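Monomethylamine corrinoid protein 1 (Methanosarcina barkeri, PDB 3EZX) carries methyl groups on a bound corrinoid cofactor between MtmB and MtbA in methanogenesis from monomethylamine. Local coordinates at residues A[175-187]-A[195-207]. Residues are numbered along the deposited sequence; the frame is centred on the assembly and turned at random.
Sequences RDSVKCMFGGAPV and IGADATAENAAEA
Cys-180 and Met-181 of strand 179-183 run alongside Asp-198 and Ala-199 in the same direction, their backbones joined by a single parallel bridge between Met-181 and Ala-199 (CA to CA 4.7 Å). Asp-198 N gives the firmer bond, 2.8 Å to Cys-180 O; Ala-199 N reaches that oxygen only weakly. Ahead of the strand, Arg-175 folds back, bent at chi2, so that its guanidinium meets the carboxylate of Asp-198 in a salt bridge whose modelled length is too short to trust. NH2 of Arg-175 also donates almost straight (174°) to Gly-196 O at 2.9 Å, in the guanidinium plane, tying the turn after helix 189-195 to the loop that leads into the strand. Gly-196 suits that turn, since at its backbone angles a CB would jam against the preceding carbonyl.

On one face of the strand, Phe-182, whose flat apolar ring suits such close neighbours, presents its edge to the methyl of Ala-197 (CD1 to CB 3.9 Å), while CD1 of Ile-195 approaches obliquely. Thr-200 OG1 lies 3.1 Å from Phe-182 O, at best a weak bond. On the other face, Met-181 reaches out with CG anti to the backbone N (chi1 -179°), laying CG against Ala-199 CB at 4.2 Å, then bends at SD to bring CE to 4.3 Å from Ala-207 CB. This flexible thioether follows a path between small alanines and also borders the cobamide. With an alanine here, the link to Ala-207 would probably be lost and a gap opened beside the cofactor.

Gly-184 O hydrogen-bonds the cobamide; Gly-183, Gly-184 and Asn-203, N-cap of helix 204-213, line the pocket at the C-terminal end of the sheet's outermost strand, an arrangement characteristic of the Rossmann-like B12-binding domain and its Gly-Gly signature.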
ATOM      1  N   ARG A 175       7.296 -17.872  13.093  1.00 51.23           N
ATOM      2  CA  ARG A 175       8.154 -17.069  12.228  1.00 55.50           C
ATOM      3  C   ARG A 175       8.720 -17.757  10.987  1.00 57.65           C
ATOM      4  O   ARG A 175       8.205 -17.595   9.884  1.00 68.73           O
ATOM      5  CB  ARG A 175       9.317 -16.510  13.050  1.00 57.26           C
ATOM      6  CG  ARG A 175      10.304 -15.673  12.253  1.00 55.39           C
ATOM      7  CD  ARG A 175       9.667 -14.388  11.761  1.00 57.93           C
ATOM      8  NE  ARG A 175      10.610 -13.579  10.997  1.00 58.74           N
ATOM      9  CZ  ARG A 175      10.977 -13.833   9.745  1.00 56.73           C
ATOM     10  NH1 ARG A 175      10.479 -14.877   9.094  1.00 29.82           N
ATOM     11  NH2 ARG A 175      11.855 -13.041   9.150  1.00 61.22           N
ATOM     12  N   ASP A 176       9.792 -18.512  11.186  1.00 54.32           N
ATOM     13  CA  ASP A 176      10.487 -19.208  10.110  1.00 60.80           C
ATOM     14  C   ASP A 176       9.627 -19.892   9.048  1.00 55.21           C
ATOM     15  O   ASP A 176      10.124 -20.233   7.975  1.00 59.82           O
ATOM     16  CB  ASP A 176      11.469 -20.212  10.718  1.00 68.35           C
ATOM     17  CG  ASP A 176      12.370 -19.574  11.765  1.00 75.31           C
ATOM     18  OD1 ASP A 176      12.958 -18.507  11.479  1.00 74.42           O
ATOM     19  OD2 ASP A 176      12.492 -20.140  12.871  1.00 82.02           O
ATOM     20  N   SER A 177       8.344 -20.091   9.331  1.00 57.87           N
ATOM     21  CA  SER A 177       7.456 -20.728   8.362  1.00 56.61           C
ATOM     22  C   SER A 177       6.793 -19.703   7.437  1.00 57.39           C
ATOM     23  O   SER A 177       6.152 -20.075   6.453  1.00 60.63           O
ATOM     24  CB  SER A 177       6.380 -21.558   9.078  1.00 60.26           C
ATOM     25  OG  SER A 177       5.515 -20.741   9.850  1.00 65.29           O
ATOM     26  N   VAL A 178       6.949 -18.418   7.752  1.00 38.69           N
ATOM     27  CA  VAL A 178       6.372 -17.352   6.935  1.00 51.40           C
ATOM     28  C   VAL A 178       7.366 -16.226   6.640  1.00 53.87           C
ATOM     29  O   VAL A 178       8.270 -15.953   7.431  1.00 55.21           O
ATOM     30  CB  VAL A 178       5.131 -16.715   7.612  1.00 54.56           C
ATOM     31  CG1 VAL A 178       4.105 -17.787   7.932  1.00 62.82           C
ATOM     32  CG2 VAL A 178       5.547 -15.961   8.872  1.00 50.94           C
ATOM     33  N   LYS A 179       7.184 -15.575   5.496  1.00 47.33           N
ATOM     34  CA  LYS A 179       8.040 -14.466   5.081  1.00 56.33           C
ATOM     35  C   LYS A 179       7.330 -13.159   5.453  1.00 54.21           C
ATOM     36  O   LYS A 179       6.116 -13.043   5.285  1.00 62.44           O
ATOM     37  CB  LYS A 179       8.282 -14.562   3.571  1.00 55.90           C
ATOM     38  CG  LYS A 179       6.999 -14.783   2.789  1.00 60.19           C
ATOM     39  CD  LYS A 179       7.211 -15.518   1.472  1.00 48.25           C
ATOM     40  CE  LYS A 179       5.858 -15.768   0.809  1.00 48.39           C
ATOM     41  NZ  LYS A 179       5.916 -16.565  -0.437  1.00 38.73           N
ATOM     42  N   CYS A 180       8.079 -12.183   5.965  1.00 47.70           N
ATOM     43  CA  CYS A 180       7.496 -10.906   6.384  1.00 44.40           C
ATOM     44  C   CYS A 180       8.007  -9.669   5.650  1.00 45.65           C
ATOM     45  O   CYS A 180       9.204  -9.393   5.643  1.00 52.33           O
ATOM     46  CB  CYS A 180       7.718 -10.702   7.885  1.00 36.61           C
ATOM     47  SG  CYS A 180       6.873 -11.894   8.926  1.00 54.70           S
ATOM     48  N   MET A 181       7.084  -8.920   5.052  1.00 52.50           N
ATOM     49  CA  MET A 181       7.422  -7.698   4.330  1.00 51.17           C
ATOM     50  C   MET A 181       6.604  -6.532   4.883  1.00 48.98           C
ATOM     51  O   MET A 181       5.373  -6.548   4.829  1.00 56.69           O
ATOM     52  CB  MET A 181       7.149  -7.867   2.824  1.00 49.50           C
ATOM     53  CG  MET A 181       7.496  -6.638   1.975  1.00 49.89           C
ATOM     54  SD  MET A 181       7.257  -6.864   0.181  1.00 57.35           S
ATOM     55  CE  MET A 181       5.487  -6.757   0.056  1.00 52.87           C
ATOM     56  N   PHE A 182       7.287  -5.533   5.434  1.00 47.79           N
ATOM     57  CA  PHE A 182       6.615  -4.356   5.971  1.00 48.87           C
ATOM     58  C   PHE A 182       6.894  -3.147   5.075  1.00 46.32           C
ATOM     59  O   PHE A 182       7.917  -3.095   4.399  1.00 53.35           O
ATOM     60  CB  PHE A 182       7.084  -4.059   7.402  1.00 44.54           C
ATOM     61  CG  PHE A 182       6.607  -5.054   8.422  1.00 61.24           C
ATOM     62  CD1 PHE A 182       7.430  -6.097   8.842  1.00 60.07           C
ATOM     63  CD2 PHE A 182       5.332  -4.946   8.968  1.00 55.26           C
ATOM     64  CE1 PHE A 182       6.985  -7.018   9.787  1.00 63.92           C
ATOM     65  CE2 PHE A 182       4.877  -5.861   9.913  1.00 61.42           C
ATOM     66  CZ  PHE A 182       5.706  -6.898  10.324  1.00 67.86           C
ATOM     67  N   GLY A 183       5.977  -2.185   5.063  1.00 53.30           N
ATOM     68  CA  GLY A 183       6.161  -0.996   4.245  1.00 54.46           C
ATOM     69  C   GLY A 183       5.415   0.202   4.806  1.00 56.28           C
ATOM     70  O   GLY A 183       4.906   0.152   5.925  1.00 55.68           O
ATOM     71  N   GLY A 184       5.350   1.288   4.044  1.00 51.93           N
ATOM     72  CA  GLY A 184       4.640   2.459   4.525  1.00 62.50           C
ATOM     73  C   GLY A 184       5.265   3.793   4.163  1.00 65.52           C
ATOM     74  O   GLY A 184       4.669   4.591   3.435  1.00 74.24           O
ATOM     75  N   ALA A 185       6.464   4.028   4.682  1.00 61.51           N
ATOM     76  CA  ALA A 185       7.224   5.256   4.458  1.00 58.45           C
ATOM     77  C   ALA A 185       8.090   5.430   5.693  1.00 53.52           C
ATOM     78  O   ALA A 185       9.300   5.620   5.590  1.00 59.64           O
ATOM     79  CB  ALA A 185       6.297   6.463   4.285  1.00 63.83           C
ATOM     80  N   PRO A 186       7.478   5.382   6.887  1.00 49.90           N
ATOM     81  CA  PRO A 186       8.300   5.534   8.089  1.00 50.32           C
ATOM     82  C   PRO A 186       9.187   4.300   8.242  1.00 55.11           C
ATOM     83  O   PRO A 186      10.079   4.260   9.089  1.00 60.38           O
ATOM     84  CB  PRO A 186       7.262   5.643   9.201  1.00 51.34           C
ATOM     85  CG  PRO A 186       6.114   6.302   8.517  1.00 42.83           C
ATOM     86  CD  PRO A 186       6.051   5.542   7.214  1.00 34.10           C
ATOM     87  N   VAL A 187       8.924   3.294   7.410  1.00 55.68           N
ATOM     88  CA  VAL A 187       9.686   2.050   7.423  1.00 60.04           C
ATOM     89  C   VAL A 187      10.955   2.207   6.594  1.00 67.28           C
ATOM     90  O   VAL A 187      10.898   2.498   5.395  1.00 57.29           O
ATOM     91  CB  VAL A 187       8.861   0.881   6.841  1.00 63.64           C
ATOM     92  CG1 VAL A 187       9.704  -0.384   6.795  1.00 57.25           C
ATOM     93  CG2 VAL A 187       7.624   0.655   7.682  1.00 54.75           C
ATOM     94  N   ILE A 195      14.192  -5.231  13.645  1.00 76.05           N
ATOM     95  CA  ILE A 195      13.157  -6.126  14.144  1.00 73.61           C
ATOM     96  C   ILE A 195      13.443  -7.559  13.701  1.00 70.51           C
ATOM     97  O   ILE A 195      13.526  -8.464  14.529  1.00 80.36           O
ATOM     98  CB  ILE A 195      11.751  -5.703  13.644  1.00 69.42           C
ATOM     99  CG1 ILE A 195      11.745  -5.584  12.117  1.00 66.55           C
ATOM    100  CG2 ILE A 195      11.349  -4.384  14.289  1.00 43.97           C
ATOM    101  CD1 ILE A 195      10.380  -5.294  11.531  1.00 60.95           C
ATOM    102  N   GLY A 196      13.603  -7.760  12.396  1.00 65.68           N
ATOM    103  CA  GLY A 196      13.892  -9.087  11.884  1.00 56.60           C
ATOM    104  C   GLY A 196      13.057  -9.489  10.686  1.00 55.64           C
ATOM    105  O   GLY A 196      12.831 -10.676  10.458  1.00 49.80           O
ATOM    106  N   ALA A 197      12.609  -8.502   9.914  1.00 64.35           N
ATOM    107  CA  ALA A 197      11.784  -8.750   8.733  1.00 61.49           C
ATOM    108  C   ALA A 197      12.593  -9.273   7.549  1.00 61.76           C
ATOM    109  O   ALA A 197      13.819  -9.361   7.613  1.00 62.05           O
ATOM    110  CB  ALA A 197      11.054  -7.477   8.338  1.00 68.08           C
ATOM    111  N   ASP A 198      11.894  -9.611   6.468  1.00 59.32           N
ATOM    112  CA  ASP A 198      12.540 -10.139   5.273  1.00 65.16           C
ATOM    113  C   ASP A 198      12.659  -9.135   4.132  1.00 74.81           C
ATOM    114  O   ASP A 198      13.439  -9.350   3.201  1.00 75.81           O
ATOM    115  CB  ASP A 198      11.791 -11.378   4.764  1.00 71.34           C
ATOM    116  CG  ASP A 198      11.662 -12.456   5.820  1.00 81.71           C
ATOM    117  OD1 ASP A 198      11.343 -13.612   5.466  1.00 80.45           O
ATOM    118  OD2 ASP A 198      11.870 -12.143   7.006  1.00 87.28           O
ATOM    119  N   ALA A 199      11.897  -8.043   4.190  1.00 75.13           N
ATOM    120  CA  ALA A 199      11.963  -7.050   3.122  1.00 70.34           C
ATOM    121  C   ALA A 199      11.160  -5.766   3.331  1.00 67.93           C
ATOM    122  O   ALA A 199      10.868  -5.353   4.457  1.00 57.76           O
ATOM    123  CB  ALA A 199      11.546  -7.695   1.802  1.00 66.53           C
ATOM    124  N   THR A 200      10.836  -5.145   2.199  1.00 67.20           N
ATOM    125  CA  THR A 200      10.069  -3.906   2.117  1.00 60.29           C
ATOM    126  C   THR A 200      10.143  -3.394   0.684  1.00 58.67           C
ATOM    127  O   THR A 200      10.992  -3.823  -0.094  1.00 47.97           O
ATOM    128  CB  THR A 200      10.626  -2.803   3.048  1.00 57.40           C
ATOM    129  OG1 THR A 200       9.984  -1.556   2.743  1.00 31.38           O
ATOM    130  CG2 THR A 200      12.125  -2.655   2.869  1.00 32.37           C
ATOM    131  N   ALA A 201       9.241  -2.486   0.339  1.00 61.77           N
ATOM    132  CA  ALA A 201       9.214  -1.901  -0.993  1.00 60.31           C
ATOM    133  C   ALA A 201       8.905  -0.419  -0.848  1.00 61.73           C
ATOM    134  O   ALA A 201       8.599   0.055   0.247  1.00 63.26           O
ATOM    135  CB  ALA A 201       8.158  -2.583  -1.848  1.00 55.70           C
ATOM    136  N   GLU A 202       8.991   0.316  -1.948  1.00 63.97           N
ATOM    137  CA  GLU A 202       8.719   1.745  -1.910  1.00 60.40           C
ATOM    138  C   GLU A 202       7.468   2.083  -2.699  1.00 52.48           C
ATOM    139  O   GLU A 202       6.971   3.201  -2.627  1.00 64.14           O
ATOM    140  CB  GLU A 202       9.914   2.521  -2.456  1.00 67.69           C
ATOM    141  CG  GLU A 202      11.166   2.376  -1.606  1.00 81.67           C
ATOM    142  CD  GLU A 202      12.389   2.985  -2.265  1.00 91.40           C
ATOM    143  OE1 GLU A 202      12.355   4.192  -2.589  1.00 91.40           O
ATOM    144  OE2 GLU A 202      13.387   2.254  -2.458  1.00 91.40           O
ATOM    145  N   ASN A 203       6.968   1.116  -3.458  1.00 47.83           N
ATOM    146  CA  ASN A 203       5.757   1.313  -4.243  1.00 51.28           C
ATOM    147  C   ASN A 203       5.117  -0.018  -4.606  1.00 49.19           C
ATOM    148  O   ASN A 203       5.728  -1.073  -4.445  1.00 42.51           O
ATOM    149  CB  ASN A 203       6.048   2.126  -5.512  1.00 67.67           C
ATOM    150  CG  ASN A 203       7.161   1.532  -6.350  1.00 71.63           C
ATOM    151  OD1 ASN A 203       7.078   0.389  -6.802  1.00 64.87           O
ATOM    152  ND2 ASN A 203       8.212   2.313  -6.569  1.00 76.21           N
ATOM    153  N   ALA A 204       3.879   0.041  -5.084  1.00 44.47           N
ATOM    154  CA  ALA A 204       3.140  -1.155  -5.457  1.00 43.82           C
ATOM    155  C   ALA A 204       3.962  -2.034  -6.382  1.00 50.81           C
ATOM    156  O   ALA A 204       4.123  -3.230  -6.136  1.00 59.04           O
ATOM    157  CB  ALA A 204       1.827  -0.769  -6.133  1.00 34.23           C
ATOM    158  N   ALA A 205       4.485  -1.429  -7.442  1.00 54.74           N
ATOM    159  CA  ALA A 205       5.288  -2.144  -8.427  1.00 59.47           C
ATOM    160  C   ALA A 205       6.394  -2.997  -7.807  1.00 57.59           C
ATOM    161  O   ALA A 205       6.394  -4.223  -7.940  1.00 55.03           O
ATOM    162  CB  ALA A 205       5.891  -1.150  -9.416  1.00 69.99           C
ATOM    163  N   GLU A 206       7.337  -2.345  -7.136  1.00 53.04           N
ATOM    164  CA  GLU A 206       8.454  -3.044  -6.516  1.00 54.52           C
ATOM    165  C   GLU A 206       7.957  -4.053  -5.492  1.00 62.66           C
ATOM    166  O   GLU A 206       8.510  -5.147  -5.361  1.00 70.58           O
ATOM    167  CB  GLU A 206       9.387  -2.041  -5.843  1.00 56.69           C
ATOM    168  CG  GLU A 206      10.843  -2.447  -5.873  1.00 65.89           C
ATOM    169  CD  GLU A 206      11.743  -1.386  -5.284  1.00 83.02           C
ATOM    170  OE1 GLU A 206      11.710  -1.194  -4.049  1.00 81.94           O
ATOM    171  OE2 GLU A 206      12.478  -0.736  -6.060  1.00 91.40           O
ATOM    172  N   ALA A 207       6.911  -3.679  -4.764  1.00 61.96           N
ATOM    173  CA  ALA A 207       6.336  -4.553  -3.755  1.00 53.55           C
ATOM    174  C   ALA A 207       6.035  -5.908  -4.379  1.00 51.77           C
ATOM    175  O   ALA A 207       6.373  -6.948  -3.817  1.00 51.19           O
ATOM    176  CB  ALA A 207       5.064  -3.936  -3.194  1.00 54.60           C
TER